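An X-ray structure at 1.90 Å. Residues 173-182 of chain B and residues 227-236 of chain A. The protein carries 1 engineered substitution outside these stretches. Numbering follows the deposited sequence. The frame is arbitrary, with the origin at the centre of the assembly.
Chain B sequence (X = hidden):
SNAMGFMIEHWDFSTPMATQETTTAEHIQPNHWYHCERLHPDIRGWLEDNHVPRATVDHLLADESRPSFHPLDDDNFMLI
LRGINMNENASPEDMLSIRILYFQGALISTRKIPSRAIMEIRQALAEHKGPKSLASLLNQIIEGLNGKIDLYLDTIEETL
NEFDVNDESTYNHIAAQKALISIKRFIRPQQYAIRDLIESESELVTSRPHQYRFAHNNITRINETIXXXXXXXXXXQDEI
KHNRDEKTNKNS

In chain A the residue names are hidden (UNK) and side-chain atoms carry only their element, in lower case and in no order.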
# COMPACT_ATOMS: atom_id res chain seq x y z
N HIS B 173 -18.88 19.45 13.25
CA HIS B 173 -18.00 18.37 12.79
C HIS B 173 -18.15 18.08 11.31
O HIS B 173 -17.20 17.66 10.66
CB HIS B 173 -18.20 17.09 13.62
CG HIS B 173 -19.64 16.77 13.91
ND1 HIS B 173 -20.37 15.89 13.15
CD2 HIS B 173 -20.48 17.24 14.86
CE1 HIS B 173 -21.60 15.81 13.63
NE2 HIS B 173 -21.69 16.62 14.67
N ILE B 174 -19.35 18.28 10.77
CA ILE B 174 -19.59 18.02 9.36
C ILE B 174 -18.93 19.09 8.49
O ILE B 174 -18.29 18.74 7.50
CB ILE B 174 -21.10 17.81 9.05
CG1 ILE B 174 -21.51 16.39 9.47
CG2 ILE B 174 -21.39 18.00 7.57
CD1 ILE B 174 -22.97 16.26 9.84
N ALA B 175 -19.05 20.35 8.90
CA ALA B 175 -18.33 21.47 8.25
C ALA B 175 -16.82 21.27 8.24
O ALA B 175 -16.17 21.50 7.21
CB ALA B 175 -18.67 22.79 8.94
N ALA B 176 -16.27 20.83 9.37
CA ALA B 176 -14.84 20.55 9.52
C ALA B 176 -14.38 19.48 8.53
O ALA B 176 -13.43 19.70 7.80
CB ALA B 176 -14.52 20.13 10.96
N GLN B 177 -15.08 18.35 8.51
CA GLN B 177 -14.81 17.24 7.59
C GLN B 177 -14.84 17.65 6.12
O GLN B 177 -13.94 17.26 5.36
CB GLN B 177 -15.79 16.10 7.82
CG GLN B 177 -15.39 14.81 7.10
CD GLN B 177 -16.28 13.62 7.46
OE1 GLN B 177 -16.19 12.55 6.84
NE2 GLN B 177 -17.13 13.80 8.48
N LYS B 178 -15.88 18.41 5.74
CA LYS B 178 -16.00 18.97 4.37
C LYS B 178 -14.74 19.73 3.96
O LYS B 178 -14.22 19.54 2.86
CB LYS B 178 -17.22 19.92 4.24
CG LYS B 178 -18.60 19.26 4.35
CD LYS B 178 -19.69 20.03 3.55
CE LYS B 178 -21.05 19.30 3.53
NZ LYS B 178 -22.01 19.68 4.63
N ALA B 179 -14.29 20.61 4.85
CA ALA B 179 -13.13 21.46 4.62
C ALA B 179 -11.84 20.64 4.49
O ALA B 179 -11.07 20.84 3.56
CB ALA B 179 -13.02 22.46 5.76
N LEU B 180 -11.67 19.69 5.42
CA LEU B 180 -10.51 18.81 5.48
C LEU B 180 -10.37 17.96 4.24
O LEU B 180 -9.28 17.90 3.67
CB LEU B 180 -10.55 17.92 6.72
CG LEU B 180 -10.20 18.59 8.05
CD1 LEU B 180 -10.64 17.72 9.21
CD2 LEU B 180 -8.72 18.93 8.15
N ILE B 181 -11.46 17.33 3.80
CA ILE B 181 -11.40 16.50 2.59
C ILE B 181 -11.20 17.35 1.32
O ILE B 181 -10.53 16.90 0.39
CB ILE B 181 -12.58 15.48 2.43
CG1 ILE B 181 -13.88 16.16 2.00
CG2 ILE B 181 -12.74 14.56 3.68
CD1 ILE B 181 -14.90 15.19 1.45
N SER B 182 -11.75 18.56 1.30
CA SER B 182 -11.48 19.48 0.17
C SER B 182 -10.00 19.87 0.09
O SER B 182 -9.45 19.90 -1.01
CB SER B 182 -12.37 20.73 0.21
OG SER B 182 -13.75 20.38 0.22
N UNK A 227 -12.31 9.97 -6.12
CA UNK A 227 -12.17 9.71 -4.68
C UNK A 227 -12.74 10.84 -3.84
O UNK A 227 -13.39 10.61 -2.82
o UNK A 227 -11.20 6.08 -5.09
c UNK A 227 -10.17 8.19 -4.84
o UNK A 227 -11.10 6.87 -3.05
c UNK A 227 -10.72 9.47 -4.29
c UNK A 227 -10.87 6.96 -4.28
N UNK A 228 -12.51 12.09 -4.29
CA UNK A 228 -13.03 13.24 -3.54
C UNK A 228 -14.56 13.22 -3.52
O UNK A 228 -15.18 13.47 -2.48
c UNK A 228 -13.05 16.16 -2.29
c UNK A 228 -14.51 18.06 -2.65
c UNK A 228 -14.66 17.69 -3.98
c UNK A 228 -14.01 16.55 -4.45
c UNK A 228 -13.70 17.30 -1.80
c UNK A 228 -12.51 14.55 -4.14
c UNK A 228 -13.21 15.77 -3.62
N UNK A 229 -15.16 12.94 -4.68
CA UNK A 229 -16.62 12.91 -4.82
C UNK A 229 -17.27 11.83 -3.96
O UNK A 229 -18.30 12.07 -3.33
c UNK A 229 -16.63 15.04 -9.32
c UNK A 229 -16.29 16.36 -7.34
c UNK A 229 -16.34 16.26 -8.71
c UNK A 229 -17.02 12.75 -6.29
o UNK A 229 -16.13 17.37 -9.50
c UNK A 229 -16.83 13.91 -8.53
c UNK A 229 -16.52 15.23 -6.56
c UNK A 229 -16.78 13.98 -7.14
N UNK A 230 -16.65 10.65 -3.92
CA UNK A 230 -17.06 9.57 -3.02
C UNK A 230 -17.01 9.97 -1.54
O UNK A 230 -17.92 9.63 -0.77
c UNK A 230 -17.94 6.87 -4.40
c UNK A 230 -16.21 8.33 -3.26
c UNK A 230 -16.54 7.56 -4.54
c UNK A 230 -15.43 6.56 -4.83
N UNK A 231 -15.96 10.70 -1.15
CA UNK A 231 -15.84 11.30 0.17
C UNK A 231 -16.94 12.32 0.43
O UNK A 231 -17.46 12.40 1.55
N UNK A 232 -17.32 13.09 -0.59
CA UNK A 232 -18.43 14.04 -0.45
C UNK A 232 -19.76 13.32 -0.25
O UNK A 232 -20.55 13.70 0.63
o UNK A 232 -18.37 18.36 -2.11
c UNK A 232 -18.53 14.97 -1.65
c UNK A 232 -18.01 17.25 -2.58
c UNK A 232 -17.58 16.15 -1.61
o UNK A 232 -18.02 17.00 -3.80
N UNK A 233 -20.02 12.30 -1.07
CA UNK A 233 -21.20 11.44 -0.90
C UNK A 233 -21.24 10.84 0.49
O UNK A 233 -22.29 10.88 1.17
c UNK A 233 -21.57 10.84 -3.34
c UNK A 233 -22.29 9.23 -1.55
c UNK A 233 -21.25 10.29 -1.95
N UNK A 234 -20.12 10.27 0.93
CA UNK A 234 -20.08 9.60 2.25
C UNK A 234 -20.41 10.56 3.39
O UNK A 234 -21.14 10.22 4.34
c UNK A 234 -18.74 8.89 2.46
N UNK A 235 -19.88 11.78 3.30
CA UNK A 235 -20.16 12.87 4.24
C UNK A 235 -21.63 13.29 4.26
O UNK A 235 -22.19 13.53 5.33
c UNK A 235 -19.30 14.08 3.85
c UNK A 235 -19.44 15.42 4.55
c UNK A 235 -18.99 15.33 6.00
c UNK A 235 -18.58 16.38 3.81
N UNK A 236 -22.24 13.42 3.08
CA UNK A 236 -23.66 13.79 3.02
C UNK A 236 -24.55 12.72 3.64
O UNK A 236 -25.54 13.05 4.32
c UNK A 236 -27.81 14.49 0.71
c UNK A 236 -28.17 15.62 1.45
c UNK A 236 -26.48 14.01 0.75
c UNK A 236 -27.21 16.26 2.24
c UNK A 236 -25.89 15.78 2.27
c UNK A 236 -24.11 14.13 1.60
c UNK A 236 -25.52 14.65 1.53
O HOH W 1 -16.22 11.83 3.70

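Position 227 of chain A carries three side-chain carbons in a row, the third bearing two oxygens, a carboxylate whose carbon lies two bonds beyond CB. It touches nothing on this stretch of chain B: A:Glu227. At 228 one carbon leads to a ring of six carbons with no oxygen; CB leaves sideways, but the ring comes nearer the partner helix and reaches B:Ile181 and B:Ser182. This is A:Phe228. With chi1 at t, its CE1 lies 3.7 Å from B:Ser182 CA and 4.0 Å from B:Ile181 CG1.

Position 229 has the same carbon and six-membered ring plus one oxygen on the ring, and points away from chain B; it is A:Tyr229. Four carbons forked at the second, their end also leading away, identify 230 as A:Leu230.

Position 231 has no side-chain atoms, and its bare backbone admits B:Ile181; it is A:Gly231. B:Ile181 CD1 sits 3.7 Å from A:Gly231 C; a CB here would lie a tight 3.4 Å from that same CD1. At 232, three carbons end in two oxygens and the residue touches B:Ile181, giving A:Glu232. Its contact is slight: the backbone N lies 3.8 Å from B:Ile181 CD1, and of the side chain CG comes nearest, 4.2 Å from the same CD1.

Position 233, one carbon carrying two more, and 234, a single carbon, do not reach the partner; they are A:Val233 and A:Ala234. Position 235 has four carbons forked at the second, with CB directed toward chain B and the branch tips reaching B:Ile174, B:Gln177 and B:Lys178: A:Leu235. Its CD1 lies 3.9 Å from B:Ile174 CG2 and 3.5 Å from B:Gln177 NE2. CD2 is modelled only 2.9 Å from B:Lys178 CG, too close to be read as packing. The last position, 236, is one carbon and a plain six-carbon ring, directed away: A:Phe236.

The two helices run antiparallel, at 176°, with their axes 10.4 Å apart at closest approach. The residues that matter on chain A, 228, 231, 232 and 235, recur at spacings of three and four, and B:Ile174, B:Gln177, B:Lys178 and B:Ile181 answer with the same rhythm. A:Leu235 buries the most surface and B:Ile181 comes next, so each helix supplies a large aliphatic side chain aimed at the other. No direct hydrogen bond crosses. Instead a water donates to A:Gly231 O at 2.5 Å and to B:Gln177 OE1 at 3.2 Å, bridging the helices. B:Ser182 OG turns back on its own helix, donating to B:Lys178 O at 2.8 Å. The rule is apolar packing at the two ends, a glycine that makes room, and one water between.

Chain A, residues 227-236: EFYLGEVALF
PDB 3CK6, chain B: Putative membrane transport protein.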